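Local coordinates for protein titin (Homo sapiens, PDB 3LCY) that serves as a giant scaffold of the muscle sarcomere, here represented by two tandem immunoglobulin domains from its A-band region, and carries a serine/threonine protein kinase domain, at residues L144-E148 with N149-E153; V166-K169 with T170-K174. All coordinates share one frame; numbering follows the deposited sequence.

Overall arrangement
Contact 1 (144-153) and contact 2 (166-174) come in series along the chain, separated by strand 158-163, and both belong to the second immunoglobulin I-set domain. Their centres are 15 Å apart and their nearest atoms about 4 Å, so they are close neighbours that do not touch. Each is a local turn where the chain changes sheets in the beta sandwich: contact 1 leads from strand 142-143 into strand 150-154, and contact 2 returns the chain from strand 158-163, through helix 168-171, to strand 173-180. Strands 150-154 and 158-163 are paired antiparallel; the two contacts thus mark the passage into this hairpin and out of it.

Contact 1: residues L144-E148 with N149-E153; sequences LQNSE and NITIE
L144 meets I152 across the turn, its CB lying 3.9 Å from CD1 of I152. The same methyl also approaches the backbone, with I152 CD1 3.4 Å from L144 O; the extended second torsion of the isoleucine (chi2 173°) carries CD1 outward to this position. Both side chains also pack on W137 of strand 134-139, which places this end of the contact between the two sheets. At Q145 the main chain makes the contact, since Q145 O sits 3.6 Å from CG2 of I150 while the Q145 CB points away from 149-153. N146 brings CA to 3.4 Å from I150 O in a CA-H...O contact. S147 then closes the turn: its N donates to I150 O at 2.8 Å, almost straight (171°) and in the carbonyl plane. With chi1 at 64°, OG stands between its own backbone N and carbonyl carbon, close enough to accept a weak bond from I150 N (3.3 Å). A water bridges S147 and T151, donating to S147 O and bonded to T151 OG1 at 2.7 Å. E148 and N149, at the bend, have backbone angles of a type I turn, and K164 binds the carbonyl of E148 through NZ. S147 thus grips I150 through two separate groups, one donating and one accepting. The bend is therefore joined to strand 150-154 by polar chemistry on an exposed surface, one strong and one weak S147-I150 bond plus the water bridge, whereas the loop's beginning meets the strand through apolar L144-I152 packing beside W137.

Contact 2: residues V166-K169 with T170-K174; sequences VQRK and THAGK
The single helical turn 168-171 links strands 158-163 and 173-180 of the immunoglobulin sandwich, and Q167 stands at its N-cap position. The helical turn's main bond runs from H171 N to Q167 O, 2.8 Å long with an N-H...O angle of 159°, and the donor approaches nearly in line with the carbonyl. The next bond, A172 N to R168 O at 3.3 Å, is weak, in keeping with A172 being the first residue to leave helical backbone angles. Beside it the A172 methyl presses on the helix, with CB 3.1 Å from R168 O. Just before the helix, V166 crosses H171 at about a right angle: its CG1 lies 4.2 Å from the imidazole centroid and over one face, a CH-pi contact. Q167 O sits in plane at the ring's edge. T170 has OG1 anti to its own N (chi1 180°), which puts CG2 between N and the carbonyl carbon and brings it 3.4 Å from Q167 CB. The bond from the Y175 hydroxyl to H171 O, four residues back, is that of a tyrosine corner and joins the last residue of the helix to strand 173-180. H139 of strand 134-139 holds A172 O through NE2, while V166, R168 and A172 all rest on I194 of strand 185-195.

Contact 1: residues L144-E148 with N149-E153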
loop_
_atom_site.group_PDB
_atom_site.type_symbol
_atom_site.label_atom_id
_atom_site.label_comp_id
_atom_site.label_asym_id
_atom_site.label_seq_id
_atom_site.Cartn_x
_atom_site.Cartn_y
_atom_site.Cartn_z
ATOM N N LEU A 144 -1.275 -10.910 22.309
ATOM C CA LEU A 144 0.163 -10.797 22.208
ATOM C C LEU A 144 0.781 -9.423 22.097
ATOM O O LEU A 144 0.427 -8.614 21.292
ATOM C CB LEU A 144 0.680 -11.661 21.086
ATOM C CG LEU A 144 0.337 -13.106 21.295
ATOM C CD1 LEU A 144 0.708 -13.866 20.150
ATOM C CD2 LEU A 144 0.961 -13.627 22.510
ATOM N N GLN A 145 1.766 -9.228 22.933
ATOM C CA GLN A 145 2.474 -8.005 23.043
ATOM C C GLN A 145 3.950 -8.222 22.952
ATOM O O GLN A 145 4.442 -9.248 23.275
ATOM C CB GLN A 145 2.117 -7.343 24.336
ATOM C CG GLN A 145 0.820 -6.646 24.281
ATOM C CD GLN A 145 0.344 -6.164 25.598
ATOM O OE1 GLN A 145 0.780 -6.622 26.624
ATOM N NE2 GLN A 145 -0.566 -5.244 25.573
ATOM N N ASN A 146 4.650 -7.220 22.487
ATOM C CA ASN A 146 6.077 -7.284 22.384
ATOM C C ASN A 146 6.716 -7.471 23.714
ATOM O O ASN A 146 6.360 -6.855 24.667
ATOM C CB ASN A 146 6.622 -6.031 21.750
ATOM C CG ASN A 146 6.319 -5.942 20.312
ATOM O OD1 ASN A 146 5.242 -5.611 19.920
ATOM N ND2 ASN A 146 7.273 -6.220 19.518
ATOM N N SER A 147 7.663 -8.386 23.737
ATOM C CA SER A 147 8.402 -8.751 24.920
ATOM C C SER A 147 9.741 -9.321 24.530
ATOM O O SER A 147 10.151 -9.245 23.385
ATOM C CB SER A 147 7.628 -9.781 25.735
ATOM O OG SER A 147 7.476 -10.981 25.025
ATOM N N GLU A 148 10.415 -9.894 25.509
ATOM C CA GLU A 148 11.709 -10.485 25.309
ATOM C C GLU A 148 11.674 -11.616 24.306
ATOM O O GLU A 148 12.536 -11.689 23.446
ATOM C CB GLU A 148 12.181 -11.024 26.652
ATOM C CG GLU A 148 13.320 -11.999 26.579
ATOM C CD GLU A 148 14.569 -11.359 26.044
ATOM O OE1 GLU A 148 15.598 -12.048 25.927
ATOM O OE2 GLU A 148 14.518 -10.157 25.737
ATOM N N ASN A 149 10.687 -12.493 24.408
ATOM C CA ASN A 149 10.606 -13.605 23.470
ATOM C C ASN A 149 9.558 -13.483 22.375
ATOM O O ASN A 149 9.422 -14.358 21.539
ATOM C CB ASN A 149 10.512 -14.928 24.225
ATOM C CG ASN A 149 11.726 -15.163 25.113
ATOM O OD1 ASN A 149 12.828 -15.389 24.631
ATOM N ND2 ASN A 149 11.529 -15.080 26.410
ATOM N N ILE A 150 8.819 -12.390 22.384
ATOM C CA ILE A 150 7.801 -12.179 21.381
ATOM C C ILE A 150 7.936 -10.835 20.708
ATOM O O ILE A 150 8.024 -9.814 21.362
ATOM C CB ILE A 150 6.420 -12.241 21.983
ATOM C CG1 ILE A 150 6.134 -13.642 22.519
ATOM C CG2 ILE A 150 5.409 -11.825 20.959
ATOM C CD1 ILE A 150 5.799 -14.636 21.480
ATOM N N THR A 151 7.942 -10.841 19.391
ATOM C CA THR A 151 8.052 -9.605 18.628
ATOM C C THR A 151 7.053 -9.604 17.480
ATOM O O THR A 151 6.857 -10.618 16.813
ATOM C CB THR A 151 9.473 -9.405 18.072
ATOM O OG1 THR A 151 10.418 -9.468 19.147
ATOM C CG2 THR A 151 9.591 -8.057 17.373
ATOM N N ILE A 152 6.417 -8.460 17.259
ATOM C CA ILE A 152 5.406 -8.341 16.219
ATOM C C ILE A 152 5.664 -7.113 15.354
ATOM O O ILE A 152 5.452 -5.985 15.792
ATOM C CB ILE A 152 3.995 -8.233 16.829
ATOM C CG1 ILE A 152 3.769 -9.344 17.859
ATOM C CG2 ILE A 152 2.933 -8.278 15.740
ATOM C CD1 ILE A 152 2.466 -9.212 18.622
ATOM N N GLU A 153 6.128 -7.330 14.129
ATOM C CA GLU A 153 6.340 -6.221 13.205
ATOM C C GLU A 153 5.152 -6.037 12.268
ATOM O O GLU A 153 4.835 -6.916 11.467
ATOM C CB GLU A 153 7.626 -6.408 12.400
ATOM C CG GLU A 153 7.753 -5.433 11.237
ATOM C CD GLU A 153 9.179 -5.291 10.739
ATOM O OE1 GLU A 153 9.384 -5.306 9.506
ATOM O OE2 GLU A 153 10.094 -5.160 11.582
HETATM O O HOH W 1 10.431 -7.625 21.116
#

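Contact 2: residues V166-K169 with T170-K174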
loop_
_atom_site.group_PDB
_atom_site.type_symbol
_atom_site.label_atom_id
_atom_site.label_comp_id
_atom_site.label_asym_id
_atom_site.label_seq_id
_atom_site.Cartn_x
_atom_site.Cartn_y
_atom_site.Cartn_z
ATOM N N VAL A 166 10.706 -21.534 20.999
ATOM C CA VAL A 166 9.445 -22.228 21.158
ATOM C C VAL A 166 9.537 -23.550 21.902
ATOM O O VAL A 166 10.457 -24.337 21.703
ATOM C CB VAL A 166 8.766 -22.457 19.803
ATOM C CG1 VAL A 166 8.648 -21.148 19.060
ATOM C CG2 VAL A 166 9.536 -23.472 18.990
ATOM N N GLN A 167 8.552 -23.770 22.759
ATOM C CA GLN A 167 8.431 -24.981 23.544
ATOM C C GLN A 167 6.983 -25.408 23.379
ATOM O O GLN A 167 6.099 -24.567 23.290
ATOM C CB GLN A 167 8.791 -24.729 25.003
ATOM C CG GLN A 167 10.273 -24.524 25.227
ATOM C CD GLN A 167 11.098 -25.682 24.708
ATOM O OE1 GLN A 167 10.625 -26.809 24.641
ATOM N NE2 GLN A 167 12.339 -25.408 24.337
ATOM N N ARG A 168 6.735 -26.709 23.341
ATOM C CA ARG A 168 5.378 -27.202 23.143
ATOM C C ARG A 168 4.386 -26.783 24.218
ATOM O O ARG A 168 3.260 -26.417 23.910
ATOM C CB ARG A 168 5.387 -28.724 23.007
ATOM C CG ARG A 168 4.016 -29.329 22.851
ATOM C CD ARG A 168 4.078 -30.841 22.778
ATOM N NE ARG A 168 2.740 -31.422 22.765
ATOM C CZ ARG A 168 2.468 -32.678 22.430
ATOM N NH1 ARG A 168 3.443 -33.502 22.075
ATOM N NH2 ARG A 168 1.215 -33.109 22.448
ATOM N N LYS A 169 4.789 -26.828 25.474
ATOM C CA LYS A 169 3.881 -26.441 26.535
ATOM C C LYS A 169 3.476 -24.978 26.440
ATOM O O LYS A 169 2.321 -24.628 26.649
ATOM C CB LYS A 169 4.522 -26.713 27.894
ATOM C CG LYS A 169 3.887 -25.985 29.056
ATOM C CD LYS A 169 4.679 -26.237 30.323
ATOM C CE LYS A 169 4.410 -25.179 31.376
ATOM N NZ LYS A 169 5.312 -25.327 32.550
ATOM N N THR A 170 4.438 -24.123 26.139
ATOM C CA THR A 170 4.187 -22.691 26.039
ATOM C C THR A 170 3.738 -22.067 24.706
ATOM O O THR A 170 3.019 -21.081 24.712
ATOM C CB THR A 170 5.403 -21.915 26.546
ATOM O OG1 THR A 170 5.151 -20.515 26.432
ATOM C CG2 THR A 170 6.622 -22.267 25.733
ATOM N N HIS A 171 4.157 -22.622 23.573
ATOM C CA HIS A 171 3.808 -22.040 22.296
ATOM C C HIS A 171 2.843 -22.780 21.415
ATOM O O HIS A 171 2.309 -22.224 20.522
ATOM C CB HIS A 171 5.081 -21.780 21.512
ATOM C CG HIS A 171 5.955 -20.734 22.109
ATOM N ND1 HIS A 171 5.900 -19.426 21.725
ATOM C CD2 HIS A 171 6.910 -20.802 23.051
ATOM C CE1 HIS A 171 6.772 -18.727 22.412
ATOM N NE2 HIS A 171 7.391 -19.541 23.229
ATOM N N ALA A 172 2.631 -24.046 21.670
ATOM C CA ALA A 172 1.673 -24.825 20.892
ATOM C C ALA A 172 0.250 -24.318 21.117
ATOM O O ALA A 172 -0.042 -23.709 22.145
ATOM C CB ALA A 172 1.776 -26.301 21.241
ATOM N N GLY A 173 -0.629 -24.563 20.148
ATOM C CA GLY A 173 -2.021 -24.171 20.274
ATOM C C GLY A 173 -2.536 -23.308 19.138
ATOM O O GLY A 173 -1.856 -23.109 18.130
ATOM N N LYS A 174 -3.753 -22.796 19.304
ATOM C CA LYS A 174 -4.385 -21.964 18.287
ATOM C C LYS A 174 -3.987 -20.496 18.414
ATOM O O LYS A 174 -3.907 -19.956 19.519
ATOM C CB LYS A 174 -5.908 -22.095 18.352
ATOM C CG LYS A 174 -6.505 -23.129 17.409
ATOM C CD LYS A 174 -6.384 -24.538 17.960
ATOM C CE LYS A 174 -7.164 -25.526 17.105
ATOM N NZ LYS A 174 -7.089 -26.912 17.639
#